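PDB 2WJQ: N-acetylneuraminic acid outer membrane channel protein NanC from Escherichia coli, which forms a monomeric beta-barrel channel in the outer membrane that lets N-acetylneuraminic acid, the commonest sialic acid of host cell surfaces, enter the bacterium. Local coordinates for residues 188-193 with 202-207; 13-18 with 37-42; 170-175 with 182-187; 125-130 with 149-154. One frame throughout, in Å; residues are numbered along the deposited sequence.

Contact 1. Residues 188-193 with 202-207. With LDA (lauryl dimethylamine-N-oxide), chain M.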
# COMPACT_ATOMS: atom_id res chain seq x y z
N ASP A 188 -4.00 3.67 -10.40
CA ASP A 188 -2.59 3.67 -9.99
C ASP A 188 -1.65 3.59 -11.19
O ASP A 188 -1.94 2.90 -12.17
CB ASP A 188 -2.26 2.52 -9.04
CG ASP A 188 -3.37 2.21 -8.09
OD1 ASP A 188 -3.56 3.01 -7.15
OD2 ASP A 188 -4.06 1.18 -8.31
N TYR A 189 -0.57 4.33 -11.13
CA TYR A 189 0.53 4.11 -12.06
C TYR A 189 1.66 3.48 -11.24
O TYR A 189 2.15 4.06 -10.28
CB TYR A 189 0.97 5.38 -12.79
CG TYR A 189 2.07 5.10 -13.77
CD1 TYR A 189 3.35 5.62 -13.60
CD2 TYR A 189 1.86 4.22 -14.83
CE1 TYR A 189 4.38 5.30 -14.50
CE2 TYR A 189 2.87 3.91 -15.72
CZ TYR A 189 4.12 4.45 -15.55
OH TYR A 189 5.08 4.10 -16.47
N LEU A 190 2.05 2.27 -11.62
CA LEU A 190 3.00 1.49 -10.82
C LEU A 190 4.35 1.42 -11.52
O LEU A 190 5.09 0.45 -11.33
CB LEU A 190 2.41 0.09 -10.59
CG LEU A 190 1.03 0.07 -9.90
CD1 LEU A 190 0.52 -1.34 -9.66
CD2 LEU A 190 1.08 0.83 -8.58
N ASP A 191 4.69 2.44 -12.31
CA ASP A 191 6.00 2.47 -12.99
C ASP A 191 6.02 1.38 -14.08
O ASP A 191 4.97 0.81 -14.43
CB ASP A 191 7.12 2.27 -11.94
CG ASP A 191 8.41 2.98 -12.28
OD1 ASP A 191 8.96 2.76 -13.40
OD2 ASP A 191 8.92 3.70 -11.39
N ARG A 192 7.21 1.08 -14.62
CA ARG A 192 7.35 0.07 -15.65
C ARG A 192 7.66 -1.28 -14.99
O ARG A 192 8.70 -1.90 -15.25
CB ARG A 192 8.42 0.47 -16.64
CG ARG A 192 8.01 1.59 -17.57
CD ARG A 192 8.97 1.71 -18.74
NE ARG A 192 8.31 2.35 -19.86
CZ ARG A 192 7.63 1.73 -20.82
NH1 ARG A 192 7.06 2.46 -21.77
NH2 ARG A 192 7.51 0.40 -20.85
N GLN A 193 6.77 -1.71 -14.11
CA GLN A 193 6.98 -2.93 -13.34
C GLN A 193 6.14 -4.06 -13.85
O GLN A 193 6.10 -5.11 -13.22
CB GLN A 193 6.70 -2.69 -11.87
CG GLN A 193 7.63 -1.68 -11.28
CD GLN A 193 7.57 -1.64 -9.78
OE1 GLN A 193 8.26 -2.41 -9.11
NE2 GLN A 193 6.74 -0.75 -9.24
N LEU A 202 7.34 -3.34 -18.54
CA LEU A 202 6.08 -2.94 -19.17
C LEU A 202 5.38 -1.89 -18.31
O LEU A 202 5.33 -2.00 -17.08
CB LEU A 202 5.17 -4.14 -19.39
CG LEU A 202 5.76 -5.26 -20.26
CD1 LEU A 202 4.88 -6.49 -20.17
CD2 LEU A 202 5.95 -4.84 -21.70
N SER A 203 4.85 -0.87 -18.97
CA SER A 203 4.08 0.17 -18.28
C SER A 203 2.93 -0.50 -17.51
O SER A 203 2.21 -1.29 -18.06
CB SER A 203 3.57 1.18 -19.33
OG SER A 203 2.89 2.23 -18.70
N GLU A 204 2.79 -0.21 -16.22
CA GLU A 204 1.81 -0.89 -15.38
C GLU A 204 0.74 0.11 -14.89
O GLU A 204 0.93 0.79 -13.88
CB GLU A 204 2.52 -1.55 -14.18
CG GLU A 204 1.63 -2.48 -13.32
CD GLU A 204 1.47 -3.87 -13.93
OE1 GLU A 204 1.69 -4.88 -13.24
OE2 GLU A 204 1.09 -3.94 -15.11
N ASN A 205 -0.35 0.20 -15.63
CA ASN A 205 -1.52 1.00 -15.24
C ASN A 205 -2.46 0.09 -14.46
O ASN A 205 -2.66 -1.06 -14.82
CB ASN A 205 -2.23 1.54 -16.48
CG ASN A 205 -1.36 2.49 -17.29
OD1 ASN A 205 -0.91 2.17 -18.40
ND2 ASN A 205 -1.11 3.66 -16.74
N SER A 206 -3.00 0.59 -13.37
CA SER A 206 -3.84 -0.22 -12.50
C SER A 206 -5.17 0.50 -12.30
O SER A 206 -5.20 1.69 -11.98
CB SER A 206 -3.11 -0.49 -11.18
OG SER A 206 -3.94 -1.08 -10.21
N TYR A 207 -6.26 -0.22 -12.53
CA TYR A 207 -7.59 0.34 -12.42
C TYR A 207 -8.34 -0.48 -11.40
O TYR A 207 -8.46 -1.70 -11.57
CB TYR A 207 -8.30 0.27 -13.77
CG TYR A 207 -7.47 0.84 -14.91
CD1 TYR A 207 -6.64 0.02 -15.69
CD2 TYR A 207 -7.48 2.20 -15.18
CE1 TYR A 207 -5.86 0.56 -16.74
CE2 TYR A 207 -6.72 2.74 -16.22
CZ TYR A 207 -5.92 1.93 -16.99
OH TYR A 207 -5.16 2.48 -18.01
N1 LDA M . -9.79 -14.51 -14.03
O1 LDA M . -10.49 -15.55 -14.05
CM1 LDA M . -8.39 -14.88 -14.27
CM2 LDA M . -10.20 -13.63 -15.15
C1 LDA M . -9.91 -13.81 -12.75
C2 LDA M . -11.36 -13.39 -12.45
C3 LDA M . -11.42 -12.54 -11.18
C4 LDA M . -11.88 -11.10 -11.46
C5 LDA M . -11.64 -10.19 -10.25
C6 LDA M . -12.46 -8.90 -10.29
C7 LDA M . -11.69 -7.74 -10.93
C8 LDA M . -12.50 -6.45 -10.99
C9 LDA M . -11.81 -5.46 -11.92
C10 LDA M . -12.33 -4.03 -11.78
C11 LDA M . -11.87 -3.18 -12.95
C12 LDA M . -11.67 -1.71 -12.57
O HOH W 1 4.69 -1.08 -21.92

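Contact 2. Residues 13-18 with 37-42. With LDA (lauryl dimethylamine-N-oxide), chain M.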
# COMPACT_ATOMS: atom_id res chain seq x y z
N SER A 13 0.96 -6.33 -16.61
CA SER A 13 1.01 -7.73 -16.25
C SER A 13 -0.22 -8.55 -16.67
O SER A 13 -0.22 -9.76 -16.50
CB SER A 13 1.21 -7.86 -14.73
OG SER A 13 2.28 -7.05 -14.30
N HIS A 14 -1.26 -7.90 -17.19
CA HIS A 14 -2.49 -8.59 -17.59
C HIS A 14 -3.01 -9.46 -16.45
O HIS A 14 -3.22 -10.66 -16.61
CB HIS A 14 -2.27 -9.48 -18.82
CG HIS A 14 -1.96 -8.72 -20.07
ND1 HIS A 14 -2.83 -8.68 -21.15
CD2 HIS A 14 -0.89 -7.98 -20.43
CE1 HIS A 14 -2.30 -7.94 -22.11
NE2 HIS A 14 -1.13 -7.49 -21.69
N ALA A 15 -3.18 -8.86 -15.28
CA ALA A 15 -3.53 -9.59 -14.07
C ALA A 15 -4.72 -8.92 -13.41
O ALA A 15 -4.76 -7.70 -13.31
CB ALA A 15 -2.37 -9.60 -13.10
N TYR A 16 -5.67 -9.74 -12.97
CA TYR A 16 -6.73 -9.29 -12.06
C TYR A 16 -6.28 -9.49 -10.63
O TYR A 16 -5.60 -10.48 -10.31
CB TYR A 16 -8.00 -10.10 -12.26
CG TYR A 16 -8.72 -9.78 -13.52
CD1 TYR A 16 -9.39 -8.58 -13.67
CD2 TYR A 16 -8.72 -10.67 -14.58
CE1 TYR A 16 -10.05 -8.28 -14.83
CE2 TYR A 16 -9.39 -10.38 -15.74
CZ TYR A 16 -10.04 -9.20 -15.86
OH TYR A 16 -10.69 -8.92 -17.01
N GLU A 17 -6.63 -8.55 -9.76
CA GLU A 17 -6.45 -8.78 -8.33
C GLU A 17 -7.71 -8.47 -7.55
O GLU A 17 -8.55 -7.65 -7.98
CB GLU A 17 -5.24 -8.01 -7.77
CG GLU A 17 -5.07 -6.60 -8.24
CD GLU A 17 -3.81 -5.92 -7.69
OE1 GLU A 17 -3.35 -6.28 -6.56
OE2 GLU A 17 -3.31 -4.99 -8.36
N THR A 18 -7.85 -9.16 -6.42
CA THR A 18 -8.89 -8.84 -5.46
C THR A 18 -8.27 -8.73 -4.08
O THR A 18 -7.26 -9.40 -3.77
CB THR A 18 -10.04 -9.88 -5.44
OG1 THR A 18 -9.56 -11.12 -4.94
CG2 THR A 18 -10.61 -10.10 -6.82
N ASN A 37 -4.95 -10.94 -0.43
CA ASN A 37 -4.88 -10.49 -1.81
C ASN A 37 -4.75 -11.69 -2.73
O ASN A 37 -4.01 -12.64 -2.41
CB ASN A 37 -3.67 -9.58 -2.04
CG ASN A 37 -3.79 -8.26 -1.35
OD1 ASN A 37 -4.47 -7.35 -1.83
ND2 ASN A 37 -3.09 -8.12 -0.23
N THR A 38 -5.47 -11.66 -3.85
CA THR A 38 -5.38 -12.72 -4.85
C THR A 38 -4.93 -12.05 -6.17
O THR A 38 -5.17 -10.84 -6.40
CB THR A 38 -6.72 -13.50 -4.98
OG1 THR A 38 -7.15 -13.95 -3.68
CG2 THR A 38 -6.58 -14.75 -5.85
N TRP A 39 -4.26 -12.82 -7.00
CA TRP A 39 -3.66 -12.34 -8.24
C TRP A 39 -3.86 -13.45 -9.25
O TRP A 39 -3.48 -14.59 -8.97
CB TRP A 39 -2.17 -12.06 -8.00
CG TRP A 39 -1.34 -11.77 -9.21
CD1 TRP A 39 -0.97 -12.66 -10.20
CD2 TRP A 39 -0.72 -10.53 -9.55
NE1 TRP A 39 -0.18 -12.04 -11.13
CE2 TRP A 39 -0.01 -10.73 -10.75
CE3 TRP A 39 -0.71 -9.27 -8.96
CZ2 TRP A 39 0.71 -9.70 -11.37
CZ3 TRP A 39 0.01 -8.25 -9.57
CH2 TRP A 39 0.72 -8.48 -10.76
N ASN A 40 -4.49 -13.12 -10.39
CA ASN A 40 -4.76 -14.06 -11.49
C ASN A 40 -4.37 -13.44 -12.83
O ASN A 40 -5.00 -12.47 -13.27
CB ASN A 40 -6.25 -14.41 -11.56
CG ASN A 40 -6.70 -15.34 -10.45
OD1 ASN A 40 -7.38 -14.91 -9.51
ND2 ASN A 40 -6.38 -16.64 -10.58
N THR A 41 -3.35 -14.02 -13.47
CA THR A 41 -2.92 -13.59 -14.79
C THR A 41 -3.86 -14.21 -15.82
O THR A 41 -4.18 -15.39 -15.71
CB THR A 41 -1.46 -14.01 -15.07
OG1 THR A 41 -0.58 -13.35 -14.15
CG2 THR A 41 -1.03 -13.65 -16.52
N ILE A 42 -4.30 -13.43 -16.80
CA ILE A 42 -5.17 -13.95 -17.86
C ILE A 42 -4.35 -14.64 -18.96
O ILE A 42 -3.20 -14.23 -19.23
CB ILE A 42 -6.03 -12.83 -18.49
CG1 ILE A 42 -5.17 -11.90 -19.37
CG2 ILE A 42 -6.75 -12.05 -17.40
CD1 ILE A 42 -5.91 -10.68 -19.88
N1 LDA M . -9.79 -14.51 -14.03
O1 LDA M . -10.49 -15.55 -14.05
CM1 LDA M . -8.39 -14.88 -14.27
CM2 LDA M . -10.20 -13.63 -15.15
C1 LDA M . -9.91 -13.81 -12.75
C2 LDA M . -11.36 -13.39 -12.45
C3 LDA M . -11.42 -12.54 -11.18
C4 LDA M . -11.88 -11.10 -11.46
C5 LDA M . -11.64 -10.19 -10.25
C6 LDA M . -12.46 -8.90 -10.29
C7 LDA M . -11.69 -7.74 -10.93
C8 LDA M . -12.50 -6.45 -10.99
C9 LDA M . -11.81 -5.46 -11.92
C10 LDA M . -12.33 -4.03 -11.78
C11 LDA M . -11.87 -3.18 -12.95
C12 LDA M . -11.67 -1.71 -12.57
O HOH W 2 1.79 -11.38 -15.77
O HOH W 3 -7.55 -12.13 -8.88
O HOH W 4 -5.19 -6.29 -4.38

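Contact 3. Residues 170-175 with 182-187. With OCT (N-octane), chain H; OCT (N-octane), chain G.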
# COMPACT_ATOMS: atom_id res chain seq x y z
N ALA A 170 -0.96 6.33 -6.52
CA ALA A 170 -2.34 5.89 -6.40
C ALA A 170 -3.26 7.10 -6.18
O ALA A 170 -3.00 7.96 -5.31
CB ALA A 170 -2.48 4.90 -5.21
N PHE A 171 -4.36 7.12 -6.93
CA PHE A 171 -5.35 8.19 -6.88
C PHE A 171 -6.70 7.56 -6.62
O PHE A 171 -7.16 6.71 -7.39
CB PHE A 171 -5.38 8.96 -8.20
CG PHE A 171 -4.05 9.50 -8.60
CD1 PHE A 171 -3.21 8.77 -9.42
CD2 PHE A 171 -3.60 10.71 -8.10
CE1 PHE A 171 -1.97 9.25 -9.78
CE2 PHE A 171 -2.35 11.19 -8.44
CZ PHE A 171 -1.53 10.45 -9.29
N VAL A 172 -7.31 7.94 -5.50
CA VAL A 172 -8.55 7.35 -5.04
C VAL A 172 -9.64 8.41 -4.91
O VAL A 172 -9.45 9.42 -4.23
CB VAL A 172 -8.36 6.64 -3.69
CG1 VAL A 172 -9.64 5.93 -3.28
CG2 VAL A 172 -7.19 5.62 -3.74
N LEU A 173 -10.78 8.16 -5.54
CA LEU A 173 -11.97 8.99 -5.33
C LEU A 173 -13.01 8.18 -4.54
O LEU A 173 -13.48 7.16 -5.02
CB LEU A 173 -12.57 9.45 -6.68
CG LEU A 173 -13.79 10.37 -6.58
CD1 LEU A 173 -13.41 11.68 -5.93
CD2 LEU A 173 -14.43 10.60 -7.95
N GLN A 174 -13.31 8.63 -3.33
CA GLN A 174 -14.29 7.99 -2.46
C GLN A 174 -15.59 8.75 -2.52
O GLN A 174 -15.61 9.98 -2.51
CB GLN A 174 -13.80 7.97 -1.00
CG GLN A 174 -12.51 7.16 -0.73
CD GLN A 174 -11.72 7.69 0.48
OE1 GLN A 174 -12.29 8.26 1.41
NE2 GLN A 174 -10.41 7.55 0.45
N TYR A 175 -16.69 8.01 -2.59
CA TYR A 175 -18.02 8.58 -2.51
C TYR A 175 -18.67 8.16 -1.20
O TYR A 175 -18.78 6.97 -0.89
CB TYR A 175 -18.87 8.13 -3.71
CG TYR A 175 -20.31 8.60 -3.67
CD1 TYR A 175 -20.62 9.95 -3.52
CD2 TYR A 175 -21.36 7.70 -3.83
CE1 TYR A 175 -21.95 10.39 -3.50
CE2 TYR A 175 -22.69 8.13 -3.81
CZ TYR A 175 -22.98 9.48 -3.64
OH TYR A 175 -24.29 9.92 -3.62
N THR A 182 -18.95 3.38 1.64
CA THR A 182 -18.11 4.25 0.83
C THR A 182 -17.57 3.51 -0.38
O THR A 182 -16.50 2.88 -0.29
CB THR A 182 -16.92 4.78 1.66
OG1 THR A 182 -17.41 5.41 2.85
CG2 THR A 182 -16.09 5.79 0.84
N PRO A 183 -18.30 3.56 -1.50
CA PRO A 183 -17.74 3.05 -2.76
C PRO A 183 -16.59 3.93 -3.20
O PRO A 183 -16.57 5.11 -2.86
CB PRO A 183 -18.89 3.19 -3.75
CG PRO A 183 -20.10 3.42 -2.94
CD PRO A 183 -19.67 4.07 -1.70
N TYR A 184 -15.65 3.38 -3.95
CA TYR A 184 -14.57 4.17 -4.47
C TYR A 184 -14.04 3.62 -5.78
O TYR A 184 -14.17 2.42 -6.07
CB TYR A 184 -13.45 4.29 -3.46
CG TYR A 184 -12.77 2.99 -3.07
CD1 TYR A 184 -13.23 2.24 -1.97
CD2 TYR A 184 -11.66 2.53 -3.76
CE1 TYR A 184 -12.62 1.08 -1.61
CE2 TYR A 184 -11.03 1.37 -3.40
CZ TYR A 184 -11.51 0.64 -2.32
OH TYR A 184 -10.88 -0.52 -1.96
N ILE A 185 -13.41 4.51 -6.54
CA ILE A 185 -12.69 4.15 -7.75
C ILE A 185 -11.25 4.63 -7.60
O ILE A 185 -10.96 5.58 -6.86
CB ILE A 185 -13.35 4.70 -9.03
CG1 ILE A 185 -13.21 6.22 -9.12
CG2 ILE A 185 -14.83 4.26 -9.07
CD1 ILE A 185 -13.99 6.86 -10.25
N GLU A 186 -10.35 3.97 -8.31
CA GLU A 186 -8.94 4.21 -8.12
C GLU A 186 -8.15 3.96 -9.39
O GLU A 186 -8.45 3.02 -10.15
CB GLU A 186 -8.45 3.32 -6.96
CG GLU A 186 -6.96 3.22 -6.81
CD GLU A 186 -6.53 2.33 -5.63
OE1 GLU A 186 -5.32 2.07 -5.50
OE2 GLU A 186 -7.41 1.92 -4.84
N TYR A 187 -7.19 4.83 -9.64
CA TYR A 187 -6.21 4.63 -10.70
C TYR A 187 -4.84 4.65 -10.06
O TYR A 187 -4.55 5.56 -9.25
CB TYR A 187 -6.29 5.75 -11.77
CG TYR A 187 -5.10 5.71 -12.68
CD1 TYR A 187 -4.99 4.73 -13.66
CD2 TYR A 187 -4.05 6.60 -12.52
CE1 TYR A 187 -3.88 4.65 -14.47
CE2 TYR A 187 -2.92 6.52 -13.31
CZ TYR A 187 -2.85 5.55 -14.29
OH TYR A 187 -1.73 5.46 -15.08
C1 OCT H . -2.92 12.18 -12.88
C2 OCT H . -2.82 10.70 -13.27
C3 OCT H . -2.11 10.49 -14.62
C4 OCT H . -0.81 9.67 -14.46
C5 OCT H . 0.06 9.70 -15.73
C6 OCT H . 0.43 8.30 -16.26
C7 OCT H . -0.27 7.99 -17.59
C8 OCT H . 0.68 7.33 -18.61
C1 OCT G . -6.09 8.72 -15.21
C2 OCT G . -6.05 7.58 -16.24
C3 OCT G . -4.73 7.56 -17.04
C4 OCT G . -4.82 6.54 -18.17
C5 OCT G . -3.46 6.27 -18.83
C6 OCT G . -3.54 5.05 -19.77
C7 OCT G . -3.06 5.35 -21.20
C8 OCT G . -3.92 4.61 -22.23

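Contact 4. Residues 125-130 with 149-154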
# COMPACT_ATOMS: atom_id res chain seq x y z
N ASP A 125 16.66 -9.54 -0.29
CA ASP A 125 16.15 -8.45 -1.12
C ASP A 125 15.33 -7.48 -0.24
O ASP A 125 14.10 -7.37 -0.35
CB ASP A 125 15.33 -8.99 -2.27
CG ASP A 125 14.79 -7.89 -3.19
OD1 ASP A 125 15.43 -6.82 -3.35
OD2 ASP A 125 13.70 -8.12 -3.74
N ASN A 126 16.04 -6.79 0.64
CA ASN A 126 15.46 -5.81 1.54
C ASN A 126 15.25 -4.47 0.81
O ASN A 126 16.00 -4.12 -0.12
CB ASN A 126 16.37 -5.58 2.73
CG ASN A 126 16.67 -6.83 3.52
OD1 ASN A 126 15.82 -7.72 3.64
ND2 ASN A 126 17.88 -6.91 4.06
N VAL A 127 14.27 -3.72 1.27
CA VAL A 127 13.82 -2.53 0.56
C VAL A 127 13.56 -1.36 1.53
O VAL A 127 12.98 -1.55 2.61
CB VAL A 127 12.53 -2.85 -0.25
CG1 VAL A 127 11.85 -1.60 -0.73
CG2 VAL A 127 12.84 -3.78 -1.43
N HIS A 128 14.03 -0.17 1.14
CA HIS A 128 13.70 1.08 1.82
C HIS A 128 12.50 1.66 1.09
O HIS A 128 12.57 1.91 -0.13
CB HIS A 128 14.85 2.09 1.73
CG HIS A 128 16.11 1.64 2.38
ND1 HIS A 128 16.22 1.49 3.75
CD2 HIS A 128 17.31 1.28 1.86
CE1 HIS A 128 17.44 1.06 4.04
NE2 HIS A 128 18.12 0.94 2.91
N ARG A 129 11.42 1.87 1.83
CA ARG A 129 10.18 2.34 1.23
C ARG A 129 9.69 3.64 1.87
O ARG A 129 9.54 3.74 3.09
CB ARG A 129 9.10 1.27 1.33
CG ARG A 129 7.78 1.72 0.74
CD ARG A 129 6.79 0.62 0.63
NE ARG A 129 5.49 1.20 0.34
CZ ARG A 129 4.56 0.65 -0.42
NH1 ARG A 129 4.74 -0.55 -0.98
NH2 ARG A 129 3.42 1.30 -0.62
N TRP A 130 9.43 4.64 1.03
CA TRP A 130 8.83 5.90 1.46
C TRP A 130 7.46 6.09 0.83
O TRP A 130 7.29 5.82 -0.38
CB TRP A 130 9.74 7.05 1.05
CG TRP A 130 11.01 7.11 1.79
CD1 TRP A 130 12.19 6.47 1.48
CD2 TRP A 130 11.26 7.88 2.96
NE1 TRP A 130 13.15 6.80 2.42
CE2 TRP A 130 12.61 7.67 3.33
CE3 TRP A 130 10.46 8.74 3.75
CZ2 TRP A 130 13.18 8.29 4.45
CZ3 TRP A 130 11.04 9.35 4.86
CH2 TRP A 130 12.38 9.12 5.19
N THR A 149 4.68 6.83 -3.71
CA THR A 149 5.55 5.81 -3.15
C THR A 149 6.87 5.75 -3.92
O THR A 149 6.89 5.81 -5.16
CB THR A 149 4.90 4.43 -3.22
OG1 THR A 149 3.63 4.47 -2.57
CG2 THR A 149 5.82 3.34 -2.55
N LEU A 150 7.95 5.68 -3.17
CA LEU A 150 9.26 5.37 -3.71
C LEU A 150 9.83 4.21 -2.92
O LEU A 150 9.89 4.26 -1.71
CB LEU A 150 10.19 6.55 -3.56
CG LEU A 150 11.69 6.33 -3.87
CD1 LEU A 150 11.88 6.02 -5.36
CD2 LEU A 150 12.45 7.57 -3.47
N TYR A 151 10.29 3.18 -3.60
CA TYR A 151 11.06 2.15 -2.93
C TYR A 151 12.35 1.84 -3.66
O TYR A 151 12.43 1.89 -4.88
CB TYR A 151 10.23 0.89 -2.65
CG TYR A 151 9.18 0.49 -3.66
CD1 TYR A 151 9.54 0.01 -4.90
CD2 TYR A 151 7.82 0.53 -3.33
CE1 TYR A 151 8.57 -0.39 -5.81
CE2 TYR A 151 6.85 0.12 -4.23
CZ TYR A 151 7.23 -0.34 -5.47
OH TYR A 151 6.28 -0.76 -6.38
N SER A 152 13.37 1.53 -2.89
CA SER A 152 14.68 1.26 -3.45
C SER A 152 15.32 0.07 -2.77
O SER A 152 15.09 -0.20 -1.58
CB SER A 152 15.57 2.50 -3.34
OG SER A 152 15.95 2.75 -2.01
N LYS A 153 16.11 -0.64 -3.57
CA LYS A 153 16.74 -1.88 -3.18
C LYS A 153 17.92 -1.56 -2.28
O LYS A 153 18.77 -0.70 -2.62
CB LYS A 153 17.26 -2.60 -4.41
CG LYS A 153 16.20 -3.03 -5.40
CD LYS A 153 15.19 -3.97 -4.78
CE LYS A 153 14.46 -4.80 -5.85
NZ LYS A 153 13.44 -5.67 -5.18
N GLN A 154 17.99 -2.25 -1.14
CA GLN A 154 19.14 -2.12 -0.25
C GLN A 154 20.32 -2.89 -0.83
O GLN A 154 21.47 -2.46 -0.71
CB GLN A 154 18.80 -2.62 1.17
CG GLN A 154 20.00 -2.59 2.16
CD GLN A 154 19.61 -2.91 3.61
OE1 GLN A 154 18.76 -3.76 3.87
NE2 GLN A 154 20.24 -2.21 4.55
O HOH W 5 13.86 4.59 -0.85

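Contact 1. Residues 188-193 with 202-207
Tyr189 and Asn205 face each other as a non-hydrogen-bonded pair in the antiparallel wall of the porin beta-barrel, where strands 181-189 and 199-214 meet at the border of membrane and extracellular side. Tyr189 illustrates how an aromatic ring is laid along such a seam. Its CB carries CG anti to the backbone N (chi1 -178°), which turns the ring along the partner strand. CD2 meets Asn205 ND2 at 3.6 Å, the ring and amide planes 41° apart. One atom further, CE2 lies 3.4 Å from Ser203 OG, which sits at the ring edge, and the phenolic OH ends near the same hydroxyl. The backbone folds back over one face, placing Asp191 N 3.6 Å above the ring centre. A serine in its place would probably strip the Asp191 turn of the ring beneath it and open a gap beside Asn205 and Ser203. Beyond the ring, Leu190 CB packs on Glu204 CG at 3.8 Å, while the Glu204 carboxylate goes on to Ser13 OG. Arg192, centre of an inverse gamma turn, lays a guanidinium face over Ser203 CB and bonds Asn201 O through NH2. At the membrane end, Asp188 N donates to Ser206 O, 2.8 Å away.

Contact 2. Residues 13-18 with 37-42
Ala15 CB rests on the face of the Trp39 indole, a CH-pi contact 3.8 Å from the centroid of the six-membered ring. The rotamer of Trp39 makes this possible: CG stands anti to the backbone N (chi1 170°), and the indole swings back across the hairpin of strands 15-25 and 30-41 until CZ2 also nears Ser13 CB. The indole NE1 gives a weak bond to Thr41 OG1. On the same face Glu17 takes the crowded position between backbone N and carbonyl carbon (chi1 42°), then runs extended to its carboxylate. Its OE2 is held by salt bridges to Arg10 and Arg208, while a water links OE1 to Asn37 OD1.

Tyr16 belongs to the other face, with Thr18, Thr38 and Asn40. Ile42 CG2 comes to its CE2 at 3.5 Å, and the detergent lays C4 over one face of the ring. Detergent methyl CM2 lies 3.4 Å from Tyr16 CD2, and C5 meets Thr18 CG2. An alanine in place of Tyr16 would probably deprive Ile42 CG2 and the detergent of the surface they share. Between the faces Tyr16 N and O both pair with Asn40, the first at 2.8 Å from Asn40 O. The chemistry thus divides by face: one carries the salt-bridged carboxylate beside Ala15 and Trp39, consistent with the channel side; the other, polar residues included, receives the detergent, consistent with the membrane side.

Contact 3. Residues 170-175 with 182-187
Thr182 opens the pairing with its methyl: CG2 lies 3.7 Å from Gln174 CB and also approaches Tyr175 O. Pro183 follows and shows what an imino acid costs a hairpin, since its nitrogen has no hydrogen for Tyr175 O. Only half of the usual reciprocal pair remains, Tyr175 N donating to Pro183 O at 2.9 Å, while Pro183 CD sits against Tyr175 O. Tyr184 turns to the other side of the wall. With CG lying between the backbone N and the carbonyl carbon (chi1 63°), its ring brings CD2 to 4.0 Å from Val172 CG1, and its OH is bonded to Asp4 OD1. Ile185 exchanges two backbone bonds with Leu173, and its CG1 meets Leu173 CB at 4.1 Å on the outer surface. Glu186 again points to the side of Tyr184. Its extended chain passes Val172 CG2, 3.9 Å from Glu186 CD, to a salt bridge between OE1 and Arg208. Tyr187 returns to the outside and lies alongside Phe171, whose CD1 comes to its ring edge, 3.9 Å from Tyr187 CD2. One n-octane places C2 3.9 Å above the centre of the Tyr187 ring, and a second lies over a face of Phe171. Glu186, Tyr184 and Gln174, with Val172, on one side, and Leu173, Ile185 and the octane-touched Phe171 and Tyr187 on the other, fit a transmembrane beta-hairpin of a porin barrel.

Contact 4. Residues 125-130 with 149-154
Asp125 and Lys153 supply the ionic part of this contact. Both carboxylate oxygens face the ammonium, and the firmer bond runs from Lys153 NZ to the syn lone pair of Asp125 OD2 at 2.9 Å. A bend in the lysine (chi2 -60°) brings it round to the acid, and Tyr159 adds a cation-pi contact.

Neutral polar groups form a second set. Asn126 and Gln154 run side by side with amide planes 59° apart, and Asn126 ND2 donates to Gln154 OE1 at 3.3 Å. Each amide has a further tie, Gln154 OE1 to Tyr108 OH and Asn126 OD1 to Lys111 N, as has the His128 ring, from ND1 to Tyr106 OH. Water joins in where one molecule donates to His128 O, 3.1 Å away, and also bonds Ser152 OG.

Packing occupies the face of Val127, Arg129, Tyr151 and Lys153. Val127 CG1 presses on Tyr151 CB at 3.5 Å. The extended Arg129 lies beside the Tyr151 ring, while Thr149 CG2 sits 3.4 Å above the guanidinium plane, toward its rim. Asp131 takes the salt bridge from Arg129 NE and also bonds Thr149 OG1, thereby helping to position both the guanidinium and the threonine.

Backbone bonds come in reciprocal pairs, His128 with Ser152 and Trp130 with Leu150; the bond from Trp130 N to Leu150 O is 2.8 Å. Beyond them Gln154 N still reaches Asn126 O, carrying the pairing past the strand ends. This is the extracellular mouth of a porin beta-hairpin, strands 127-137 and 142-153, whose pairing persists above the membrane.

How the contacts relate
All four contacts are antiparallel seams of one barrel wall, met along the chain in the order contact 2, contact 4, contact 3, contact 1. Contacts 3 and 1 share strand 181-189, one towards its periplasmic end and the other where it emerges outside; their centres are 17 Å apart. Contact 1 also touches contact 2, centres 13 Å apart, through Glu204 and Ser13, and contact 4, centres 17 Å apart, through Gln193 and Tyr151. The centres of contacts 3 and 4 are 25 Å apart, on opposite sides of the chain centre, although strands 142-153 and 165-175 are neighbours. Contact 1 thus links seams distant in sequence at the extracellular entrance of the channel.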